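Local coordinates for protein pyridoxal kinase (Entamoeba histolytica, PDB 4S1H) that probably phosphorylates pyridoxal at the expense of ATP to give pyridoxal 5'-phosphate, using a magnesium-assisted nucleotide site of the ribokinase clan, at residues I24-F29 and I223-I228; K4-S9 and E77-G82; I187-S192 and F202-P207. All blocks are in the same frame, centred on the assembly; numbering follows the deposited sequence.

Contact 2 opens first, its strand 5-9 lying close to the N terminus; it closes a loop of 67 residues when strand 78-81 returns beside it in the central sheet. Before that closure contact 1 has opened on helix 18-28, the element following strand 5-9, and it closes only at helix 216-229. Contacts 1 and 2 therefore cross along the chain, and they also touch in space, L225 CD2 lying 3.3 Å from V80 CG2. Contact 3, a local hairpin of strands 186-193 and 202-207, is nested inside the long loop of contact 1 and follows contact 2 in series. Helix 216-229 comes next after the hairpin, leading the chain from the nucleotide-binding sheet back to the central core.

Contact 1: residues I24-F29 and I223-I228; sequences IILDSF and ILLSWI
The phenyl ring of F29 meets helix 216-229 both through a face and through its edge. S226 CB stands over the centre of one face, 3.4 Å from the F29 ring centroid and almost on the ring normal, which defines a CH-pi contact. At the edge, in the ring plane, lie I25 O from the same segment and W227 CE2. The indole supplies a face in return: F29 CE2 sits over the centre of the W227 ring, and F29 CZ comes within 3.7 Å of W227 CE2. With the planes turned 88° apart and the F29 centroid 4.9 Å from that of the six-membered ring of W227, the pair is T-shaped, F29 giving the edge. R240 adds a cation-pi contact to W227.

S226 OG is anti to its carbonyl carbon (chi1 -62°), beside the backbone N, and hydrogen-bonds to Y222 O in the preceding turn. Its own helix thus satisfies this buried hydroxyl, and aliphatic groups can pack on it: L26 CD2 at 3.5 Å from S226 OG, I25 CG2 at 3.8 Å from the same oxygen. Further toward the start of both segments, I25 and I223 cross at about a right angle, with I25 CG2 4.0 Å from I223 CG1.

No hydrogen bond joins the segments. Their axes approach to 9.7 Å at a crossing angle of -25°, so the helices run nearly parallel. On the far side of helix 18-28, D27 makes a salt bridge to R20 of the second subunit. This is helix-helix packing within an alpha/beta fold of the ribokinase clan, and it places the helix whose N-terminal G217 hydrogen-bonds ADP through its backbone N against a helix of the dimer interface.

Contact 2: residues K4-S9 and E77-G82; sequences KVLTIS and EFLVTG
K4 O receives E77 N at 2.8 Å and, more weakly, F78 N, so a single carbonyl takes two donors where the strands begin. The K4 side chain leaves with CG anti to the backbone N and runs beside that of F78, K4 CG lying 3.9 Å from F78 CD2. Although K4 NZ and E77 OE2 carry opposite charges, they stay 4.7 Å apart and make no contact.

V5 packs on F78 through CG2 against CB, while its backbone bonds go to I34 on strand 33-41. L6 turns its backbone the other way: L6 N donates to F78 O at 3.0 Å and L6 O accepts V80 N at 2.9 Å. Its side chain lies alongside that of L79, with L6 CD2 3.6 Å from L79 CD1. L6 thus bonds through N and O to the two residues flanking its partner L79, which with the 7° between the axes marks a parallel pairing; the alternation from V5 to L6 puts strand 5-9 between strands 33-41 and 78-81 inside the central sheet of the ribokinase-like alpha/beta fold.

T7 belongs to the same face of the sheet as V5, F78 and V80. Its OG1, anti to the backbone N (chi1 168°), lies 3.9 Å from V80 CB but is held by hydrogen bonds with N19 OD1 and Y222 OH. The latter belongs to helix 216-229, whose Y222 and L225 also pack on V80.

On the face shared by L6 and L79, I8 is paired with T81; I8 N donates to V80 O, and I8 O takes the N-H of G82. S9 then brings OG to 3.4 Å from G82 CA, with no CB on that glycine, and OG is hydrogen-bonded to Y83 N. S10, a pyridoxal 5'-phosphate-binding residue, follows directly, and G82 lies near D111 of the magnesium site.

Contact 3: residues I187-S192 and F202-P207; sequences IILLCS and FTIKIP. With ADP (adenosine-5'-diphosphate), chain C.
I187 with I206, L189 with I204 and C191 with F202 each exchange two backbone hydrogen bonds, the frame of this hairpin; the pair nearest the turn has C191 N to F202 O at 2.8 Å, with an almost straight N-H...O angle of 177°, and F202 N to C191 O at 3.1 Å. I188-K205 and L190-T203 are the intervening non-hydrogen-bonded pairs, and the strand axes run antiparallel at 163°.

The aromatic contact is made by C191 CB, which lies over one face of the F202 ring, offset toward the rim and 3.4 Å from F202 CE2. C191 SG approaches obliquely, 4.5 Å from the ring centroid.

Among the aliphatic contacts, L189 and I204 lie side by side, with L189 CD2 4.1 Å from I204 CG1. On the other face of the sheet, I188 CD1 rests against the K205 chain, whose bends at chi3 and chi4 bring NZ to 3.4 Å from I188 CD1.

Toward the ligand, I187 CD1 touches the purine at ADP C5 (3.6 Å) and I206 CD1 reaches ADP O2' (3.6 Å), while the carbonyl oxygen of P207 lies near ADP C2.

Strand 175-183 flanks the hairpin beyond 186-193, and strand 277-278 does so beyond 202-207. Helix 234-250 packs on L189, F202 and I206, whereas helix 158-170 meets I188 and L190 on the opposite face.

Contact 1: residues I24-F29 and I223-I228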
loop_
_atom_site.group_PDB
_atom_site.type_symbol
_atom_site.label_atom_id
_atom_site.label_comp_id
_atom_site.label_asym_id
_atom_site.label_seq_id
_atom_site.Cartn_x
_atom_site.Cartn_y
_atom_site.Cartn_z
ATOM N N ILE A 24 3.983 0.548 -3.850
ATOM C CA ILE A 24 4.042 0.108 -5.221
ATOM C C ILE A 24 5.493 -0.189 -5.608
ATOM O O ILE A 24 5.785 -1.218 -6.219
ATOM C CB ILE A 24 3.448 1.162 -6.178
ATOM C CG1 ILE A 24 1.940 1.269 -5.947
ATOM C CG2 ILE A 24 3.737 0.808 -7.641
ATOM C CD1 ILE A 24 1.341 2.552 -6.501
ATOM N N ILE A 25 6.396 0.727 -5.260
ATOM C CA ILE A 25 7.782 0.618 -5.707
ATOM C C ILE A 25 8.521 -0.500 -4.946
ATOM O O ILE A 25 9.130 -1.379 -5.562
ATOM C CB ILE A 25 8.516 1.971 -5.639
ATOM C CG1 ILE A 25 7.799 2.935 -6.576
ATOM C CG2 ILE A 25 9.980 1.781 -6.001
ATOM C CD1 ILE A 25 8.079 4.406 -6.319
ATOM N N LEU A 26 8.491 -0.445 -3.626
ATOM C CA LEU A 26 9.174 -1.461 -2.798
ATOM C C LEU A 26 8.578 -2.851 -3.017
ATOM O O LEU A 26 9.332 -3.833 -3.109
ATOM C CB LEU A 26 9.164 -1.072 -1.326
ATOM C CG LEU A 26 10.037 0.126 -0.956
ATOM C CD1 LEU A 26 9.716 0.686 0.420
ATOM C CD2 LEU A 26 11.522 -0.201 -1.050
ATOM N N ASP A 27 7.265 -2.942 -3.160
ATOM C CA ASP A 27 6.657 -4.251 -3.536
ATOM C C ASP A 27 7.222 -4.761 -4.893
ATOM O O ASP A 27 7.599 -5.936 -5.022
ATOM C CB ASP A 27 5.097 -4.223 -3.598
ATOM C CG ASP A 27 4.402 -3.963 -2.217
ATOM O OD1 ASP A 27 5.044 -4.003 -1.134
ATOM O OD2 ASP A 27 3.162 -3.680 -2.223
ATOM N N SER A 28 7.325 -3.892 -5.899
ATOM C CA SER A 28 7.806 -4.304 -7.210
ATOM C C SER A 28 9.289 -4.731 -7.198
ATOM O O SER A 28 9.699 -5.560 -7.985
ATOM C CB SER A 28 7.557 -3.223 -8.281
ATOM O OG SER A 28 8.772 -2.766 -8.848
ATOM N N PHE A 29 10.060 -4.181 -6.264
ATOM C CA PHE A 29 11.465 -4.583 -6.068
ATOM C C PHE A 29 11.589 -5.768 -5.107
ATOM O O PHE A 29 12.686 -6.217 -4.859
ATOM C CB PHE A 29 12.325 -3.402 -5.527
ATOM C CG PHE A 29 12.881 -2.466 -6.584
ATOM C CD1 PHE A 29 12.126 -1.430 -7.091
ATOM C CD2 PHE A 29 14.213 -2.591 -7.033
ATOM C CE1 PHE A 29 12.636 -0.574 -8.046
ATOM C CE2 PHE A 29 14.737 -1.727 -7.991
ATOM C CZ PHE A 29 13.943 -0.713 -8.503
ATOM N N ILE A 223 12.408 4.806 -5.618
ATOM C CA ILE A 223 13.223 4.133 -6.647
ATOM C C ILE A 223 14.711 4.245 -6.255
ATOM O O ILE A 223 15.441 3.250 -6.293
ATOM C CB ILE A 223 12.988 4.671 -8.069
ATOM C CG1 ILE A 223 11.514 4.457 -8.487
ATOM C CG2 ILE A 223 13.891 3.928 -9.054
ATOM C CD1 ILE A 223 11.102 5.164 -9.768
ATOM N N LEU A 224 15.136 5.455 -5.909
ATOM C CA LEU A 224 16.520 5.671 -5.423
ATOM C C LEU A 224 16.893 4.741 -4.266
ATOM O O LEU A 224 17.883 4.012 -4.325
ATOM C CB LEU A 224 16.671 7.126 -4.975
ATOM C CG LEU A 224 17.962 7.477 -4.242
ATOM C CD1 LEU A 224 19.147 7.227 -5.148
ATOM C CD2 LEU A 224 17.870 8.917 -3.779
ATOM N N LEU A 225 16.030 4.688 -3.242
ATOM C CA LEU A 225 16.264 3.804 -2.084
ATOM C C LEU A 225 16.324 2.345 -2.469
ATOM O O LEU A 225 17.184 1.620 -1.982
ATOM C CB LEU A 225 15.150 3.965 -1.052
ATOM C CG LEU A 225 15.324 3.116 0.204
ATOM C CD1 LEU A 225 16.419 3.690 1.089
ATOM C CD2 LEU A 225 13.994 2.996 0.924
ATOM N N SER A 226 15.409 1.896 -3.344
ATOM C CA SER A 226 15.418 0.496 -3.781
ATOM C C SER A 226 16.786 0.141 -4.394
ATOM O O SER A 226 17.344 -0.886 -4.077
ATOM C CB SER A 226 14.298 0.203 -4.765
ATOM O OG SER A 226 13.049 0.430 -4.138
ATOM N N TRP A 227 17.339 1.008 -5.253
ATOM C CA TRP A 227 18.633 0.707 -5.863
ATOM C C TRP A 227 19.794 0.772 -4.852
ATOM O O TRP A 227 20.676 -0.057 -4.900
ATOM C CB TRP A 227 18.922 1.627 -7.043
ATOM C CG TRP A 227 18.140 1.315 -8.261
ATOM C CD1 TRP A 227 17.381 2.175 -8.962
ATOM C CD2 TRP A 227 18.049 0.041 -8.939
ATOM N NE1 TRP A 227 16.815 1.534 -10.040
ATOM C CE2 TRP A 227 17.201 0.219 -10.037
ATOM C CE3 TRP A 227 18.614 -1.233 -8.724
ATOM C CZ2 TRP A 227 16.862 -0.823 -10.914
ATOM C CZ3 TRP A 227 18.262 -2.282 -9.585
ATOM C CH2 TRP A 227 17.402 -2.068 -10.673
ATOM N N ILE A 228 19.722 1.691 -3.904
ATOM C CA ILE A 228 20.673 1.679 -2.792
ATOM C C ILE A 228 20.621 0.358 -2.024
ATOM O O ILE A 228 21.656 -0.246 -1.726
ATOM C CB ILE A 228 20.438 2.850 -1.844
ATOM C CG1 ILE A 228 20.798 4.185 -2.521
ATOM C CG2 ILE A 228 21.260 2.687 -0.578
ATOM C CD1 ILE A 228 20.293 5.396 -1.799
#

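Contact 2: residues K4-S9 and E77-G82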
loop_
_atom_site.group_PDB
_atom_site.type_symbol
_atom_site.label_atom_id
_atom_site.label_comp_id
_atom_site.label_asym_id
_atom_site.label_seq_id
_atom_site.Cartn_x
_atom_site.Cartn_y
_atom_site.Cartn_z
ATOM N N LYS A 4 12.920 -5.352 6.094
ATOM C CA LYS A 4 14.209 -4.683 5.880
ATOM C C LYS A 4 14.068 -3.167 5.939
ATOM O O LYS A 4 15.062 -2.468 6.259
ATOM C CB LYS A 4 14.783 -5.138 4.548
ATOM C CG LYS A 4 16.172 -4.584 4.251
ATOM C CD LYS A 4 16.785 -5.179 2.992
ATOM C CE LYS A 4 17.218 -6.621 3.181
ATOM N NZ LYS A 4 18.080 -7.046 2.046
ATOM N N VAL A 5 12.891 -2.641 5.579
ATOM C CA VAL A 5 12.644 -1.215 5.522
ATOM C C VAL A 5 11.486 -0.824 6.417
ATOM O O VAL A 5 10.496 -1.543 6.487
ATOM C CB VAL A 5 12.304 -0.743 4.071
ATOM C CG1 VAL A 5 12.074 0.758 4.000
ATOM C CG2 VAL A 5 13.403 -1.186 3.108
ATOM N N LEU A 6 11.602 0.335 7.056
ATOM C CA LEU A 6 10.469 0.967 7.736
ATOM C C LEU A 6 10.283 2.316 7.100
ATOM O O LEU A 6 11.253 3.088 6.982
ATOM C CB LEU A 6 10.729 1.103 9.226
ATOM C CG LEU A 6 9.832 2.022 10.030
ATOM C CD1 LEU A 6 8.424 1.421 10.078
ATOM C CD2 LEU A 6 10.417 2.197 11.423
ATOM N N THR A 7 9.062 2.567 6.652
ATOM C CA THR A 7 8.762 3.826 5.969
ATOM C C THR A 7 7.509 4.449 6.556
ATOM O O THR A 7 6.444 3.810 6.688
ATOM C CB THR A 7 8.692 3.673 4.430
ATOM O OG1 THR A 7 8.118 4.858 3.861
ATOM C CG2 THR A 7 7.881 2.500 4.027
ATOM N N ILE A 8 7.651 5.699 6.930
ATOM C CA ILE A 8 6.648 6.459 7.650
ATOM C C ILE A 8 6.279 7.644 6.795
ATOM O O ILE A 8 7.097 8.571 6.608
ATOM C CB ILE A 8 7.215 6.925 9.029
ATOM C CG1 ILE A 8 7.665 5.732 9.882
ATOM C CG2 ILE A 8 6.225 7.823 9.749
ATOM C CD1 ILE A 8 8.450 6.094 11.133
ATOM N N SER A 9 5.078 7.658 6.247
ATOM C CA SER A 9 4.669 8.721 5.345
ATOM C C SER A 9 3.161 8.668 5.104
ATOM O O SER A 9 2.448 7.872 5.736
ATOM C CB SER A 9 5.441 8.656 4.020
ATOM O OG SER A 9 5.211 9.828 3.246
ATOM N N GLU A 77 17.069 -2.384 8.275
ATOM C CA GLU A 77 18.373 -1.804 7.824
ATOM C C GLU A 77 18.238 -0.426 7.192
ATOM O O GLU A 77 19.254 0.259 6.972
ATOM C CB GLU A 77 19.052 -2.756 6.844
ATOM C CG GLU A 77 19.380 -4.124 7.438
ATOM C CD GLU A 77 19.904 -5.111 6.406
ATOM O OE1 GLU A 77 20.682 -4.707 5.513
ATOM O OE2 GLU A 77 19.549 -6.304 6.491
ATOM N N PHE A 78 17.004 -0.037 6.875
ATOM C CA PHE A 78 16.704 1.170 6.116
ATOM C C PHE A 78 15.463 1.814 6.673
ATOM O O PHE A 78 14.470 1.129 6.980
ATOM C CB PHE A 78 16.511 0.855 4.627
ATOM C CG PHE A 78 17.726 0.267 3.991
ATOM C CD1 PHE A 78 18.711 1.115 3.443
ATOM C CD2 PHE A 78 17.936 -1.089 3.984
ATOM C CE1 PHE A 78 19.865 0.587 2.877
ATOM C CE2 PHE A 78 19.083 -1.639 3.446
ATOM C CZ PHE A 78 20.033 -0.798 2.872
ATOM N N LEU A 79 15.520 3.143 6.787
ATOM C CA LEU A 79 14.428 3.929 7.271
ATOM C C LEU A 79 14.140 5.019 6.291
ATOM O O LEU A 79 15.084 5.605 5.759
ATOM C CB LEU A 79 14.813 4.515 8.603
ATOM C CG LEU A 79 13.786 5.359 9.319
ATOM C CD1 LEU A 79 12.598 4.527 9.755
ATOM C CD2 LEU A 79 14.459 5.960 10.524
ATOM N N VAL A 80 12.858 5.283 6.043
ATOM C CA VAL A 80 12.423 6.423 5.213
ATOM C C VAL A 80 11.351 7.173 5.936
ATOM O O VAL A 80 10.439 6.540 6.517
ATOM C CB VAL A 80 11.861 6.009 3.845
ATOM C CG1 VAL A 80 11.381 7.214 3.047
ATOM C CG2 VAL A 80 12.887 5.232 3.071
ATOM N N THR A 81 11.432 8.488 5.922
ATOM C CA THR A 81 10.345 9.319 6.365
ATOM C C THR A 81 9.938 10.234 5.252
ATOM O O THR A 81 10.791 10.678 4.430
ATOM C CB THR A 81 10.658 10.065 7.680
ATOM O OG1 THR A 81 11.705 11.001 7.426
ATOM C CG2 THR A 81 11.067 9.122 8.810
ATOM N N GLY A 82 8.643 10.548 5.208
ATOM C CA GLY A 82 8.063 11.438 4.238
ATOM C C GLY A 82 7.224 12.498 4.893
ATOM O O GLY A 82 7.728 13.321 5.709
#

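Contact 3: residues I187-S192 and F202-P207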
loop_
_atom_site.group_PDB
_atom_site.type_symbol
_atom_site.label_atom_id
_atom_site.label_comp_id
_atom_site.label_asym_id
_atom_site.label_seq_id
_atom_site.Cartn_x
_atom_site.Cartn_y
_atom_site.Cartn_z
ATOM N N ILE A 187 15.386 21.417 -15.222
ATOM C CA ILE A 187 15.434 21.159 -13.810
ATOM C C ILE A 187 16.856 20.679 -13.563
ATOM O O ILE A 187 17.299 19.701 -14.188
ATOM C CB ILE A 187 14.404 20.035 -13.483
ATOM C CG1 ILE A 187 12.972 20.572 -13.672
ATOM C CG2 ILE A 187 14.603 19.469 -12.078
ATOM C CD1 ILE A 187 11.911 19.481 -13.613
ATOM N N ILE A 188 17.567 21.295 -12.617
ATOM C CA ILE A 188 18.861 20.764 -12.162
ATOM C C ILE A 188 18.713 20.051 -10.842
ATOM O O ILE A 188 18.058 20.552 -9.934
ATOM C CB ILE A 188 19.926 21.861 -11.971
ATOM C CG1 ILE A 188 19.933 22.775 -13.163
ATOM C CG2 ILE A 188 21.284 21.211 -11.723
ATOM C CD1 ILE A 188 20.121 22.094 -14.500
ATOM N N LEU A 189 19.283 18.848 -10.771
ATOM C CA LEU A 189 19.441 18.111 -9.556
ATOM C C LEU A 189 20.878 18.302 -9.101
ATOM O O LEU A 189 21.778 18.272 -9.926
ATOM C CB LEU A 189 19.104 16.635 -9.800
ATOM C CG LEU A 189 19.410 15.612 -8.723
ATOM C CD1 LEU A 189 18.319 14.525 -8.715
ATOM C CD2 LEU A 189 20.788 15.001 -8.913
ATOM N N LEU A 190 21.075 18.531 -7.807
ATOM C CA LEU A 190 22.394 18.674 -7.205
ATOM C C LEU A 190 22.584 17.595 -6.138
ATOM O O LEU A 190 21.672 17.354 -5.312
ATOM C CB LEU A 190 22.541 20.062 -6.590
ATOM C CG LEU A 190 23.720 20.266 -5.629
ATOM C CD1 LEU A 190 25.049 20.293 -6.372
ATOM C CD2 LEU A 190 23.480 21.544 -4.852
ATOM N N CYS A 191 23.700 16.870 -6.187
ATOM C CA CYS A 191 24.071 15.940 -5.116
ATOM C C CYS A 191 25.307 16.496 -4.445
ATOM O O CYS A 191 26.348 16.647 -5.100
ATOM C CB CYS A 191 24.375 14.570 -5.653
ATOM S SG CYS A 191 24.390 13.329 -4.349
ATOM N N SER A 192 25.174 16.822 -3.161
ATOM C CA SER A 192 26.201 17.536 -2.418
ATOM C C SER A 192 26.606 16.659 -1.232
ATOM O O SER A 192 25.755 16.181 -0.494
ATOM C CB SER A 192 25.635 18.840 -1.893
ATOM O OG SER A 192 26.551 19.556 -1.064
ATOM N N PHE A 202 27.952 16.467 -7.755
ATOM C CA PHE A 202 27.526 16.439 -9.136
ATOM C C PHE A 202 26.153 17.054 -9.357
ATOM O O PHE A 202 25.359 17.221 -8.410
ATOM C CB PHE A 202 27.572 15.020 -9.719
ATOM C CG PHE A 202 26.555 14.064 -9.144
ATOM C CD1 PHE A 202 25.268 13.912 -9.701
ATOM C CD2 PHE A 202 26.933 13.246 -8.112
ATOM C CE1 PHE A 202 24.373 12.977 -9.178
ATOM C CE2 PHE A 202 26.054 12.303 -7.588
ATOM C CZ PHE A 202 24.775 12.160 -8.122
ATOM N N THR A 203 25.917 17.414 -10.614
ATOM C CA THR A 203 24.594 17.825 -11.073
ATOM C C THR A 203 24.123 16.964 -12.236
ATOM O O THR A 203 24.908 16.268 -12.883
ATOM C CB THR A 203 24.530 19.316 -11.475
ATOM O OG1 THR A 203 25.498 19.616 -12.495
ATOM C CG2 THR A 203 24.748 20.223 -10.273
ATOM N N ILE A 204 22.805 16.946 -12.430
ATOM C CA ILE A 204 22.176 16.342 -13.589
ATOM C C ILE A 204 21.171 17.353 -14.103
ATOM O O ILE A 204 20.385 17.907 -13.307
ATOM C CB ILE A 204 21.409 15.044 -13.215
ATOM C CG1 ILE A 204 22.358 14.028 -12.561
ATOM C CG2 ILE A 204 20.699 14.447 -14.435
ATOM C CD1 ILE A 204 21.744 12.702 -12.171
ATOM N N LYS A 205 21.198 17.575 -15.420
ATOM C CA LYS A 205 20.265 18.482 -16.105
ATOM C C LYS A 205 19.126 17.652 -16.729
ATOM O O LYS A 205 19.379 16.728 -17.509
ATOM C CB LYS A 205 20.997 19.300 -17.160
ATOM C CG LYS A 205 20.135 20.374 -17.804
ATOM C CD LYS A 205 20.862 21.110 -18.920
ATOM C CE LYS A 205 22.140 21.764 -18.504
ATOM N NZ LYS A 205 22.023 22.640 -17.318
ATOM N N ILE A 206 17.893 18.004 -16.381
ATOM C CA ILE A 206 16.694 17.282 -16.814
ATOM C C ILE A 206 15.766 18.244 -17.572
ATOM O O ILE A 206 15.368 19.249 -17.011
ATOM C CB ILE A 206 15.940 16.757 -15.594
ATOM C CG1 ILE A 206 16.855 15.817 -14.788
ATOM C CG2 ILE A 206 14.653 16.044 -16.012
ATOM C CD1 ILE A 206 16.630 15.866 -13.290
ATOM N N PRO A 207 15.391 17.913 -18.825
ATOM C CA PRO A 207 14.464 18.816 -19.544
ATOM C C PRO A 207 13.113 18.787 -18.896
ATOM O O PRO A 207 12.655 17.696 -18.540
ATOM C CB PRO A 207 14.392 18.213 -20.952
ATOM C CG PRO A 207 15.638 17.408 -21.099
ATOM C CD PRO A 207 15.938 16.868 -19.719
HETATM P PB ADP C . 8.802 17.069 -5.376
HETATM O O1B ADP C . 8.618 18.525 -5.740
HETATM O O2B ADP C . 7.542 16.240 -5.558
HETATM O O3B ADP C . 9.516 16.919 -4.068
HETATM P PA ADP C . 10.592 17.228 -7.652
HETATM O O1A ADP C . 11.945 17.663 -7.158
HETATM O O2A ADP C . 9.667 18.240 -8.243
HETATM O O3A ADP C . 9.813 16.453 -6.459
HETATM O "O5'" ADP C . 10.759 16.053 -8.699
HETATM C "C5'" ADP C . 11.488 14.868 -8.453
HETATM C "C4'" ADP C . 12.067 14.432 -9.769
HETATM O "O4'" ADP C . 11.009 14.226 -10.704
HETATM C "C3'" ADP C . 12.955 15.512 -10.376
HETATM O "O3'" ADP C . 14.316 15.360 -9.956
HETATM C "C2'" ADP C . 12.751 15.300 -11.845
HETATM O "O2'" ADP C . 13.613 14.268 -12.304
HETATM C "C1'" ADP C . 11.320 14.805 -11.963
HETATM N N9 ADP C . 10.322 15.845 -12.310
HETATM C C8 ADP C . 9.429 16.464 -11.526
HETATM N N7 ADP C . 8.666 17.336 -12.230
HETATM C C5 ADP C . 9.077 17.264 -13.504
HETATM C C6 ADP C . 8.696 17.902 -14.786
HETATM N N6 ADP C . 7.705 18.818 -14.806
HETATM N N1 ADP C . 9.387 17.543 -15.889
HETATM C C2 ADP C . 10.392 16.622 -15.855
HETATM N N3 ADP C . 10.780 16.000 -14.723
HETATM C C4 ADP C . 10.164 16.280 -13.549
#